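Local structure of adhesin LabA (Helicobacter pylori, 6GMM) at residues L25-S29 with N380-L385; T101-G107 with H327-H333; A304-V308 with L361-I365; P153-N159 with K185-Q189. The protein probably acts as an outer-surface lectin, binding LacdiNAc-type glycans of the gastric mucosa so that the bacterium can adhere. All coordinates share one frame; numbering follows the deposited sequence.

Interaction 1 (L25-S29 with N380-L385)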
loop_
_atom_site.group_PDB
_atom_site.type_symbol
_atom_site.label_atom_id
_atom_site.label_comp_id
_atom_site.label_asym_id
_atom_site.label_seq_id
_atom_site.Cartn_x
_atom_site.Cartn_y
_atom_site.Cartn_z
ATOM N N LEU A 25 16.475 -21.610 10.108
ATOM C CA LEU A 25 15.060 -21.603 10.469
ATOM C C LEU A 25 14.666 -22.764 11.367
ATOM O O LEU A 25 13.908 -22.556 12.312
ATOM C CB LEU A 25 14.138 -21.525 9.234
ATOM C CG LEU A 25 14.099 -20.188 8.508
ATOM C CD1 LEU A 25 13.443 -20.318 7.144
ATOM C CD2 LEU A 25 13.464 -19.113 9.357
ATOM N N ILE A 26 15.211 -23.973 11.100
ATOM C CA ILE A 26 14.917 -25.180 11.869
ATOM C C ILE A 26 15.476 -25.052 13.281
ATOM O O ILE A 26 14.807 -25.442 14.246
ATOM C CB ILE A 26 15.366 -26.459 11.127
ATOM C CG1 ILE A 26 14.544 -26.692 9.838
ATOM C CG2 ILE A 26 15.297 -27.703 12.039
ATOM C CD1 ILE A 26 13.129 -27.390 10.025
ATOM N N ARG A 27 16.669 -24.431 13.387
ATOM C CA ARG A 27 17.340 -24.140 14.646
ATOM C C ARG A 27 16.467 -23.140 15.402
ATOM O O ARG A 27 16.078 -23.427 16.534
ATOM C CB ARG A 27 18.774 -23.611 14.402
ATOM C CG ARG A 27 19.834 -24.732 14.266
ATOM C CD ARG A 27 20.943 -24.405 13.264
ATOM N NE ARG A 27 22.206 -24.039 13.915
ATOM C CZ ARG A 27 23.401 -24.560 13.623
ATOM N NH1 ARG A 27 24.483 -24.157 14.277
ATOM N NH2 ARG A 27 23.521 -25.485 12.679
ATOM N N GLN A 28 16.055 -22.031 14.726
ATOM C CA GLN A 28 15.193 -20.993 15.292
ATOM C C GLN A 28 13.856 -21.570 15.805
ATOM O O GLN A 28 13.416 -21.194 16.893
ATOM C CB GLN A 28 14.932 -19.911 14.254
ATOM C CG GLN A 28 15.383 -18.520 14.663
ATOM C CD GLN A 28 14.969 -17.472 13.644
ATOM O OE1 GLN A 28 14.995 -17.689 12.419
ATOM N NE2 GLN A 28 14.591 -16.294 14.128
ATOM N N SER A 29 13.252 -22.527 15.061
ATOM C CA SER A 29 11.970 -23.180 15.403
ATOM C C SER A 29 11.981 -23.967 16.700
ATOM O O SER A 29 10.915 -24.320 17.215
ATOM C CB SER A 29 11.518 -24.103 14.278
ATOM O OG SER A 29 11.505 -23.447 13.027
ATOM N N ASN A 380 9.001 -16.151 8.033
ATOM C CA ASN A 380 9.762 -17.349 7.702
ATOM C C ASN A 380 9.778 -18.331 8.863
ATOM O O ASN A 380 9.468 -19.515 8.652
ATOM C CB ASN A 380 11.143 -16.962 7.181
ATOM C CG ASN A 380 10.998 -16.154 5.896
ATOM O OD1 ASN A 380 10.064 -16.372 5.104
ATOM N ND2 ASN A 380 11.833 -15.142 5.702
ATOM N N LEU A 381 10.015 -17.828 10.093
ATOM C CA LEU A 381 9.986 -18.653 11.316
ATOM C C LEU A 381 8.579 -19.279 11.464
ATOM O O LEU A 381 8.444 -20.488 11.635
ATOM C CB LEU A 381 10.307 -17.781 12.551
ATOM C CG LEU A 381 10.197 -18.453 13.946
ATOM C CD1 LEU A 381 11.069 -19.713 14.047
ATOM C CD2 LEU A 381 10.697 -17.520 15.021
ATOM N N ALA A 382 7.547 -18.464 11.328
ATOM C CA ALA A 382 6.163 -18.915 11.437
ATOM C C ALA A 382 5.824 -19.990 10.388
ATOM O O ALA A 382 5.225 -21.003 10.755
ATOM C CB ALA A 382 5.222 -17.738 11.329
ATOM N N TYR A 383 6.283 -19.828 9.123
ATOM C CA TYR A 383 6.059 -20.852 8.101
ATOM C C TYR A 383 6.784 -22.154 8.437
ATOM O O TYR A 383 6.232 -23.241 8.236
ATOM C CB TYR A 383 6.425 -20.351 6.691
ATOM C CG TYR A 383 6.196 -21.396 5.616
ATOM C CD1 TYR A 383 4.931 -21.595 5.067
ATOM C CD2 TYR A 383 7.233 -22.213 5.180
ATOM C CE1 TYR A 383 4.713 -22.559 4.083
ATOM C CE2 TYR A 383 7.029 -23.177 4.191
ATOM C CZ TYR A 383 5.766 -23.346 3.644
ATOM O OH TYR A 383 5.563 -24.302 2.676
ATOM N N THR A 384 8.015 -22.046 8.961
ATOM C CA THR A 384 8.826 -23.216 9.353
ATOM C C THR A 384 8.142 -23.953 10.509
ATOM O O THR A 384 7.934 -25.159 10.388
ATOM C CB THR A 384 10.303 -22.835 9.594
ATOM O OG1 THR A 384 10.795 -22.102 8.466
ATOM C CG2 THR A 384 11.197 -24.046 9.775
ATOM N N LEU A 385 7.747 -23.241 11.589
ATOM C CA LEU A 385 7.013 -23.828 12.725
ATOM C C LEU A 385 5.706 -24.466 12.258
ATOM O O LEU A 385 5.375 -25.541 12.715
ATOM C CB LEU A 385 6.668 -22.762 13.776
ATOM C CG LEU A 385 7.746 -22.360 14.748
ATOM C CD1 LEU A 385 7.309 -21.153 15.515
ATOM C CD2 LEU A 385 8.058 -23.508 15.735
#
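A helix-helix contact in the mainly helical exodomain brings Leu25 and Gln28 of helix 4-28, with Ser29 following, against Asn380, Leu381, Thr384 and Leu385 near the end of helix 369-386. The packing is close: the CA atoms of Ser29 and Leu385 lie 5.7 Å apart, and small Ser and Thr side chains sit where the backbones approach. Leu25 sets its two methyls on one side of the partner helix, CD1 by Thr384 OG1 and CD2 over the peptide link between Asn380 and Leu381, 3.8 Å from Leu381 N. From the other helix Leu381 replies with CD1, which lies against the backbone joining Gln28 to Ser29; CG anti to the backbone N (chi1 175°) carries this methyl across the gap. Helix 32-50 backs the same leucine through Ala38, and Phe388 of helix 388-408 touches both Ile26 and Ser29.

The two hydroxyls are turned back onto their own backbones. Thr384 OG1 bonds to Asn380 O at 2.9 Å, and Ser29 OG bonds to Leu25 O at 2.7 Å, each meeting its carbonyl from above the plane. Leu25 O thereby holds two donors, Ser29 N and Ser29 OG, on opposite faces. With Thr384 OG1 committed, its methyl CG2 faces the partner segment, 3.3 Å from Ser29 OG, while Leu385 CD2 reaches Ser29 O at 3.3 Å.

Interaction 2 (T101-G107 with H327-H333)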
loop_
_atom_site.group_PDB
_atom_site.type_symbol
_atom_site.label_atom_id
_atom_site.label_comp_id
_atom_site.label_asym_id
_atom_site.label_seq_id
_atom_site.Cartn_x
_atom_site.Cartn_y
_atom_site.Cartn_z
ATOM N N THR A 101 -18.817 23.561 -2.748
ATOM C CA THR A 101 -18.003 22.946 -3.788
ATOM C C THR A 101 -16.556 23.526 -3.778
ATOM O O THR A 101 -16.305 24.537 -3.101
ATOM C CB THR A 101 -18.677 23.083 -5.175
ATOM O OG1 THR A 101 -18.695 24.455 -5.580
ATOM C CG2 THR A 101 -20.064 22.453 -5.222
ATOM N N PRO A 102 -15.595 22.901 -4.513
ATOM C CA PRO A 102 -14.239 23.468 -4.536
ATOM C C PRO A 102 -14.235 24.918 -4.999
ATOM O O PRO A 102 -14.903 25.263 -5.961
ATOM C CB PRO A 102 -13.494 22.591 -5.553
ATOM C CG PRO A 102 -14.287 21.346 -5.669
ATOM C CD PRO A 102 -15.697 21.683 -5.362
ATOM N N SER A 103 -13.501 25.763 -4.287
ATOM C CA SER A 103 -13.290 27.168 -4.615
ATOM C C SER A 103 -12.930 27.317 -6.116
ATOM O O SER A 103 -12.042 26.600 -6.627
ATOM C CB SER A 103 -12.129 27.707 -3.784
ATOM O OG SER A 103 -12.547 28.124 -2.497
ATOM N N ASN A 104 -13.620 28.228 -6.816
ATOM C CA ASN A 104 -13.329 28.477 -8.226
ATOM C C ASN A 104 -12.243 29.553 -8.351
ATOM O O ASN A 104 -11.682 29.959 -7.326
ATOM C CB ASN A 104 -14.605 28.752 -9.053
ATOM C CG ASN A 104 -15.367 30.017 -8.719
ATOM O OD1 ASN A 104 -14.800 31.053 -8.377
ATOM N ND2 ASN A 104 -16.677 29.985 -8.912
ATOM N N GLN A 105 -11.948 30.018 -9.584
ATOM C CA GLN A 105 -10.888 30.996 -9.810
ATOM C C GLN A 105 -11.182 32.368 -9.160
ATOM O O GLN A 105 -10.239 33.148 -8.994
ATOM C CB GLN A 105 -10.499 31.116 -11.301
ATOM C CG GLN A 105 -11.561 31.653 -12.249
ATOM C CD GLN A 105 -12.533 30.617 -12.780
ATOM O OE1 GLN A 105 -13.307 29.981 -12.035
ATOM N NE2 GLN A 105 -12.576 30.497 -14.108
ATOM N N TRP A 106 -12.454 32.610 -8.703
ATOM C CA TRP A 106 -12.923 33.850 -8.045
ATOM C C TRP A 106 -13.248 33.687 -6.550
ATOM O O TRP A 106 -13.395 34.682 -5.839
ATOM C CB TRP A 106 -14.123 34.453 -8.790
ATOM C CG TRP A 106 -13.960 34.448 -10.274
ATOM C CD1 TRP A 106 -14.720 33.769 -11.178
ATOM C CD2 TRP A 106 -12.914 35.086 -11.021
ATOM N NE1 TRP A 106 -14.237 33.973 -12.450
ATOM C CE2 TRP A 106 -13.121 34.770 -12.381
ATOM C CE3 TRP A 106 -11.809 35.882 -10.669
ATOM C CZ2 TRP A 106 -12.265 35.226 -13.395
ATOM C CZ3 TRP A 106 -10.967 36.343 -11.671
ATOM C CH2 TRP A 106 -11.201 36.023 -13.017
ATOM N N GLY A 107 -13.319 32.448 -6.082
ATOM C CA GLY A 107 -13.596 32.155 -4.680
ATOM C C GLY A 107 -15.009 31.678 -4.426
ATOM O O GLY A 107 -15.417 31.536 -3.270
ATOM N N HIS A 327 -6.826 26.881 -5.833
ATOM C CA HIS A 327 -7.767 27.933 -5.464
ATOM C C HIS A 327 -8.219 27.858 -3.986
ATOM O O HIS A 327 -8.485 28.909 -3.407
ATOM C CB HIS A 327 -8.963 27.982 -6.449
ATOM C CG HIS A 327 -8.569 28.223 -7.885
ATOM N ND1 HIS A 327 -7.618 29.186 -8.233
ATOM C CD2 HIS A 327 -9.039 27.645 -9.019
ATOM C CE1 HIS A 327 -7.536 29.152 -9.559
ATOM N NE2 HIS A 327 -8.376 28.248 -10.079
ATOM N N GLU A 328 -8.249 26.646 -3.371
ATOM C CA GLU A 328 -8.611 26.443 -1.961
ATOM C C GLU A 328 -7.635 27.175 -1.026
ATOM O O GLU A 328 -8.089 27.872 -0.125
ATOM C CB GLU A 328 -8.663 24.948 -1.607
ATOM C CG GLU A 328 -9.890 24.255 -2.173
ATOM C CD GLU A 328 -11.174 24.478 -1.402
ATOM O OE1 GLU A 328 -11.181 24.264 -0.169
ATOM O OE2 GLU A 328 -12.186 24.840 -2.038
ATOM N N VAL A 329 -6.307 27.035 -1.250
ATOM C CA VAL A 329 -5.287 27.745 -0.460
ATOM C C VAL A 329 -5.304 29.237 -0.792
ATOM O O VAL A 329 -5.185 30.064 0.121
ATOM C CB VAL A 329 -3.846 27.152 -0.513
ATOM C CG1 VAL A 329 -3.744 25.891 0.316
ATOM C CG2 VAL A 329 -3.372 26.884 -1.936
ATOM N N GLN A 330 -5.501 29.577 -2.096
ATOM C CA GLN A 330 -5.555 30.950 -2.624
ATOM C C GLN A 330 -6.622 31.769 -1.896
ATOM O O GLN A 330 -6.425 32.957 -1.630
ATOM C CB GLN A 330 -5.799 30.900 -4.143
ATOM C CG GLN A 330 -5.779 32.241 -4.863
ATOM C CD GLN A 330 -6.262 32.145 -6.291
ATOM O OE1 GLN A 330 -7.467 32.215 -6.577
ATOM N NE2 GLN A 330 -5.329 32.029 -7.225
ATOM N N ASN A 331 -7.738 31.114 -1.545
ATOM C CA ASN A 331 -8.846 31.716 -0.820
ATOM C C ASN A 331 -8.791 31.524 0.714
ATOM O O ASN A 331 -9.700 31.974 1.419
ATOM C CB ASN A 331 -10.162 31.240 -1.404
ATOM C CG ASN A 331 -10.472 31.987 -2.672
ATOM O OD1 ASN A 331 -10.742 33.190 -2.645
ATOM N ND2 ASN A 331 -10.348 31.317 -3.815
ATOM N N GLY A 332 -7.711 30.931 1.220
ATOM C CA GLY A 332 -7.503 30.779 2.660
ATOM C C GLY A 332 -8.250 29.651 3.341
ATOM O O GLY A 332 -8.466 29.697 4.558
ATOM N N HIS A 333 -8.621 28.617 2.582
ATOM C CA HIS A 333 -9.268 27.450 3.162
ATOM C C HIS A 333 -8.188 26.457 3.624
ATOM O O HIS A 333 -7.559 25.798 2.799
ATOM C CB HIS A 333 -10.207 26.788 2.151
ATOM C CG HIS A 333 -11.354 27.647 1.735
ATOM N ND1 HIS A 333 -12.267 27.207 0.799
ATOM C CD2 HIS A 333 -11.710 28.885 2.152
ATOM C CE1 HIS A 333 -13.134 28.193 0.658
ATOM N NE2 HIS A 333 -12.838 29.229 1.451
HETATM O O HOH W 1 -15.128 24.882 -0.593
#
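Ser103 and Glu328 meet through a nearly linear bond, Ser103 N to Glu328 OE2, 2.8 Å long with an N-H...O angle of 176°, and the carboxylate oxygen is approached nearly along its C-O axis. Glu328 bends at chi2 (-79°) to bring OE2 to the loop; Ser103 OG adds a weak bond to the same oxygen, and a water lies within bonding distance of both Glu328 OE2 and Thr101 O. The second oxygen, OE1, takes His333 ND1 at 3.3 Å. OE1 lies in the imidazole plane of His333, yet ND1 stands well above the plane of the carboxylate. Trp347 stacks on His333.

The His327 ring turns one face to the loop, with Gln105 CA over its middle, 3.8 Å from the centroid and 10° off the normal, a CH-pi contact. Ser103 O approaches the edge of this ring, and Tyr78 packs edge-to-face with it. Asn331 ND2 donates to His327 O, and the same nitrogen lies 3.5 Å from Gly107 CA. In the loop, Asn104 OD1 accepts from Trp106 N, an Asx turn.

The carboxylate of Glu328 thus joins a loop amide to a histidine, an arrangement that would probably stabilise its negative charge and raise the proton affinity of His333.

Interaction 3 (A304-V308 with L361-I365)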
loop_
_atom_site.group_PDB
_atom_site.type_symbol
_atom_site.label_atom_id
_atom_site.label_comp_id
_atom_site.label_asym_id
_atom_site.label_seq_id
_atom_site.Cartn_x
_atom_site.Cartn_y
_atom_site.Cartn_z
ATOM N N ALA A 304 1.713 0.158 0.722
ATOM C CA ALA A 304 2.034 1.555 1.110
ATOM C C ALA A 304 3.169 2.083 0.211
ATOM O O ALA A 304 3.072 3.169 -0.328
ATOM C CB ALA A 304 2.452 1.625 2.571
ATOM N N GLN A 305 4.219 1.315 0.018
ATOM C CA GLN A 305 5.306 1.707 -0.887
ATOM C C GLN A 305 4.798 1.863 -2.349
ATOM O O GLN A 305 5.208 2.813 -3.030
ATOM C CB GLN A 305 6.480 0.685 -0.799
ATOM C CG GLN A 305 7.706 1.045 -1.663
ATOM C CD GLN A 305 8.316 2.418 -1.429
ATOM O OE1 GLN A 305 8.239 3.007 -0.341
ATOM N NE2 GLN A 305 9.009 2.922 -2.439
ATOM N N ALA A 306 3.881 0.967 -2.818
ATOM C CA ALA A 306 3.369 1.044 -4.197
ATOM C C ALA A 306 2.574 2.320 -4.424
ATOM O O ALA A 306 2.566 2.874 -5.536
ATOM C CB ALA A 306 2.525 -0.168 -4.523
ATOM N N VAL A 307 1.912 2.792 -3.359
ATOM C CA VAL A 307 1.147 4.041 -3.384
ATOM C C VAL A 307 2.148 5.183 -3.654
ATOM O O VAL A 307 1.818 6.051 -4.460
ATOM C CB VAL A 307 0.321 4.265 -2.095
ATOM C CG1 VAL A 307 -0.219 5.712 -2.024
ATOM C CG2 VAL A 307 -0.816 3.230 -1.978
ATOM N N VAL A 308 3.363 5.146 -3.022
ATOM C CA VAL A 308 4.416 6.166 -3.212
ATOM C C VAL A 308 4.808 6.185 -4.682
ATOM O O VAL A 308 4.793 7.236 -5.322
ATOM C CB VAL A 308 5.677 5.975 -2.318
ATOM C CG1 VAL A 308 6.725 7.050 -2.600
ATOM C CG2 VAL A 308 5.331 5.940 -0.840
ATOM N N LEU A 361 4.193 9.979 4.310
ATOM C CA LEU A 361 4.111 8.564 3.933
ATOM C C LEU A 361 5.502 7.983 3.690
ATOM O O LEU A 361 5.820 6.909 4.241
ATOM C CB LEU A 361 3.186 8.376 2.709
ATOM C CG LEU A 361 3.147 6.993 2.029
ATOM C CD1 LEU A 361 2.656 5.892 2.970
ATOM C CD2 LEU A 361 2.263 7.027 0.827
ATOM N N LYS A 362 6.358 8.689 2.908
ATOM C CA LYS A 362 7.727 8.202 2.659
ATOM C C LYS A 362 8.506 8.101 3.973
ATOM O O LYS A 362 9.175 7.078 4.214
ATOM C CB LYS A 362 8.474 9.064 1.619
ATOM C CG LYS A 362 7.817 9.105 0.214
ATOM C CD LYS A 362 8.819 9.429 -0.934
ATOM C CE LYS A 362 9.438 10.815 -0.927
ATOM N NZ LYS A 362 8.520 11.848 -1.480
ATOM N N ASP A 363 8.377 9.139 4.846
ATOM C CA ASP A 363 9.020 9.179 6.168
ATOM C C ASP A 363 8.556 8.016 7.051
ATOM O O ASP A 363 9.392 7.421 7.712
ATOM C CB ASP A 363 8.774 10.527 6.886
ATOM C CG ASP A 363 9.546 11.718 6.323
ATOM O OD1 ASP A 363 10.296 11.534 5.330
ATOM O OD2 ASP A 363 9.402 12.839 6.879
ATOM N N SER A 364 7.237 7.681 7.034
ATOM C CA SER A 364 6.679 6.589 7.836
ATOM C C SER A 364 7.202 5.237 7.389
ATOM O O SER A 364 7.385 4.362 8.227
ATOM C CB SER A 364 5.152 6.609 7.814
ATOM O OG SER A 364 4.637 5.808 6.763
ATOM N N ILE A 365 7.423 5.059 6.074
ATOM C CA ILE A 365 7.965 3.814 5.500
ATOM C C ILE A 365 9.440 3.669 5.905
ATOM O O ILE A 365 9.835 2.619 6.408
ATOM C CB ILE A 365 7.731 3.758 3.968
ATOM C CG1 ILE A 365 6.216 3.670 3.673
ATOM C CG2 ILE A 365 8.500 2.599 3.313
ATOM C CD1 ILE A 365 5.804 3.949 2.219
#
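Val308 and Ile365 meet end on, Val308 CG2 standing 3.7 Å from Ile365 CD1 in the middle of a helix-helix interface. The same CG2 methyl also meets Leu361 CD2, the valine and leucine side chains passing in opposite senses. Its sister CG1 faces outward to the aliphatic part of Lys362, 3.6 Å from CD, the lysine crossing it at about a right angle. Val308 thus divides its branches: with CG1 anti to the backbone N (chi1 179°), CG2 is turned to the leucine and isoleucine while CG1 serves the lysine.

Smaller groups complete this shell. Ala304 CB approaches Ile365 CD1 at 4.1 Å, and Val307 CG1 touches Leu361 CD2 at 4.0 Å. At the margin Gln305 bends at chi2 and lays OE1 against Ile365, 3.7 Å from CD1, a polar atom over hydrocarbon. The two segments meet by van der Waals contact throughout.

The segment axes approach to 10.2 Å and run 142° apart, antiparallel but well splayed. Beyond the interface, Pro57 of helix 57-76 touches Ala304, Ser364 and Ile365, and Gln60 touches Leu361. Met248 and Asn251 of helix 239-264 touch Val307, so the pair formed by helices 287-311 and 354-366 is flanked by helices 57-76 and 239-264 near the centre of the chain.

Interaction 4 (P153-N159 with K185-Q189)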
loop_
_atom_site.group_PDB
_atom_site.type_symbol
_atom_site.label_atom_id
_atom_site.label_comp_id
_atom_site.label_asym_id
_atom_site.label_seq_id
_atom_site.Cartn_x
_atom_site.Cartn_y
_atom_site.Cartn_z
ATOM N N PRO A 153 -10.439 7.821 11.736
ATOM C CA PRO A 153 -9.885 6.895 12.734
ATOM C C PRO A 153 -8.847 5.943 12.161
ATOM O O PRO A 153 -8.869 5.646 10.958
ATOM C CB PRO A 153 -11.106 6.087 13.201
ATOM C CG PRO A 153 -12.326 6.837 12.697
ATOM C CD PRO A 153 -11.863 7.532 11.466
ATOM N N ALA A 154 -7.980 5.409 13.069
ATOM C CA ALA A 154 -6.958 4.393 12.813
ATOM C C ALA A 154 -7.639 3.153 12.220
ATOM O O ALA A 154 -8.794 2.862 12.565
ATOM C CB ALA A 154 -6.273 4.034 14.101
ATOM N N LEU A 155 -6.927 2.422 11.344
ATOM C CA LEU A 155 -7.477 1.307 10.574
ATOM C C LEU A 155 -8.189 0.215 11.406
ATOM O O LEU A 155 -9.126 -0.405 10.895
ATOM C CB LEU A 155 -6.397 0.695 9.662
ATOM C CG LEU A 155 -5.742 1.647 8.636
ATOM C CD1 LEU A 155 -4.997 0.873 7.607
ATOM C CD2 LEU A 155 -6.773 2.514 7.905
ATOM N N SER A 156 -7.793 0.021 12.682
ATOM C CA SER A 156 -8.422 -0.962 13.580
ATOM C C SER A 156 -9.862 -0.552 13.917
ATOM O O SER A 156 -10.685 -1.411 14.236
ATOM C CB SER A 156 -7.622 -1.094 14.875
ATOM O OG SER A 156 -7.532 0.123 15.602
ATOM N N ASP A 157 -10.149 0.765 13.863
ATOM C CA ASP A 157 -11.455 1.360 14.163
ATOM C C ASP A 157 -12.282 1.550 12.871
ATOM O O ASP A 157 -11.995 2.454 12.074
ATOM C CB ASP A 157 -11.247 2.690 14.903
ATOM C CG ASP A 157 -12.505 3.332 15.458
ATOM O OD1 ASP A 157 -13.617 2.975 14.988
ATOM O OD2 ASP A 157 -12.379 4.204 16.348
ATOM N N THR A 158 -13.306 0.694 12.672
ATOM C CA THR A 158 -14.111 0.698 11.445
ATOM C C THR A 158 -15.596 1.057 11.618
ATOM O O THR A 158 -16.281 1.264 10.617
ATOM C CB THR A 158 -13.999 -0.652 10.714
ATOM O OG1 THR A 158 -14.455 -1.695 11.575
ATOM C CG2 THR A 158 -12.608 -0.928 10.168
ATOM N N ASN A 159 -16.092 1.098 12.861
ATOM C CA ASN A 159 -17.502 1.384 13.115
ATOM C C ASN A 159 -17.803 2.814 13.621
ATOM O O ASN A 159 -18.859 3.037 14.224
ATOM C CB ASN A 159 -18.087 0.327 14.040
ATOM C CG ASN A 159 -19.038 -0.577 13.293
ATOM O OD1 ASN A 159 -20.266 -0.474 13.428
ATOM N ND2 ASN A 159 -18.495 -1.421 12.415
ATOM N N LYS A 185 -20.126 5.304 7.523
ATOM C CA LYS A 185 -19.020 5.113 8.467
ATOM C C LYS A 185 -17.808 5.958 8.056
ATOM O O LYS A 185 -17.530 6.128 6.855
ATOM C CB LYS A 185 -18.612 3.619 8.609
ATOM C CG LYS A 185 -19.705 2.624 9.035
ATOM C CD LYS A 185 -20.142 2.777 10.487
ATOM C CE LYS A 185 -21.251 1.821 10.845
ATOM N NZ LYS A 185 -21.924 2.216 12.115
ATOM N N ASN A 186 -17.101 6.505 9.059
ATOM C CA ASN A 186 -15.861 7.241 8.864
ATOM C C ASN A 186 -14.823 6.149 8.987
ATOM O O ASN A 186 -14.295 5.884 10.081
ATOM C CB ASN A 186 -15.620 8.322 9.932
ATOM C CG ASN A 186 -14.429 9.207 9.604
ATOM O OD1 ASN A 186 -13.631 8.898 8.711
ATOM N ND2 ASN A 186 -14.291 10.352 10.287
ATOM N N ASN A 187 -14.615 5.429 7.881
ATOM C CA ASN A 187 -13.662 4.330 7.847
ATOM C C ASN A 187 -13.039 4.318 6.480
ATOM O O ASN A 187 -13.644 4.844 5.541
ATOM C CB ASN A 187 -14.306 3.005 8.263
ATOM C CG ASN A 187 -15.094 2.245 7.216
ATOM O OD1 ASN A 187 -14.798 2.249 6.015
ATOM N ND2 ASN A 187 -16.044 1.453 7.678
ATOM N N ALA A 188 -11.827 3.776 6.372
ATOM C CA ALA A 188 -11.034 3.756 5.146
ATOM C C ALA A 188 -11.672 3.029 3.970
ATOM O O ALA A 188 -11.390 3.399 2.836
ATOM C CB ALA A 188 -9.663 3.191 5.432
ATOM N N GLN A 189 -12.520 2.013 4.212
ATOM C CA GLN A 189 -13.175 1.275 3.124
ATOM C C GLN A 189 -14.147 2.193 2.386
ATOM O O GLN A 189 -14.112 2.285 1.151
ATOM C CB GLN A 189 -13.930 0.064 3.680
ATOM C CG GLN A 189 -13.832 -1.171 2.818
ATOM C CD GLN A 189 -14.569 -2.330 3.438
ATOM O OE1 GLN A 189 -14.560 -2.543 4.658
ATOM N NE2 GLN A 189 -15.213 -3.115 2.602
#
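Thr158 and Asn187 bring their CA atoms to 5.1 Å where the loop 153-159, past its type I beta turn from Ala154 to Asp157 (Asp157 N to Ala154 O, 2.8 Å), meets segment 185-189, which has an inverse gamma turn centred on Asn186. Asn187 makes the main polar link: ND2 donates to Thr158 O at 3.0 Å with an N-H...O angle of 166°. The carbonyl is met in its plane on a lone pair, and the acceptor lies in the amide plane, although the two planes are turned well apart. A chi1 of 82° sets CG between the backbone N and the carbonyl carbon, and from there ND2 serves the loop while OD1 bonds to Val190 N as the N-cap of helix 188-205.

Lys185 runs past the loop, CB and CG close to Thr158 O, and its NZ makes a weak bond to Asn159 OD1 at 3.4 Å. Pro153 brings CD to within 3.2 Å of Asn186 O and 3.5 Å of OD1, whereas Asn186 ND2 bonds to Ala144 O on helix 128-145. Deeper in, Leu155 CD2 touches Ala188 CB at 3.9 Å; Val62 of helix 57-76 packs on both, and helix 239-264 adds Ser259 to the leucine and Val256 to the alanine. The contact joins the loop leading into strand 161-165 to the passage from strand 181-185 into helix 188-205.

How the interactions relate
Interactions 1 and 3 are helix packing by aliphatic groups, joined in interaction 1 by a serine and a threonine; interaction 1 is the more buried although it lies 27 Å from the chain's centre, whereas interaction 3 lies 7 Å from it. Interactions 2 and 4 tie loops to helix starts and short helices, and these are the two with hydrogen bonds between segments: in interaction 2 the Glu328 carboxylate accepts from the loop amide, in interaction 4 the amide of the N-cap residue Asn187 donates to a loop carbonyl. Interactions 1 and 2 stand on opposite sides of the centre, their own centres about 57 Å apart. Interactions 3 and 4 are the nearest pair, about 20 Å between centres, and helices 57-76 and 239-264 touch both.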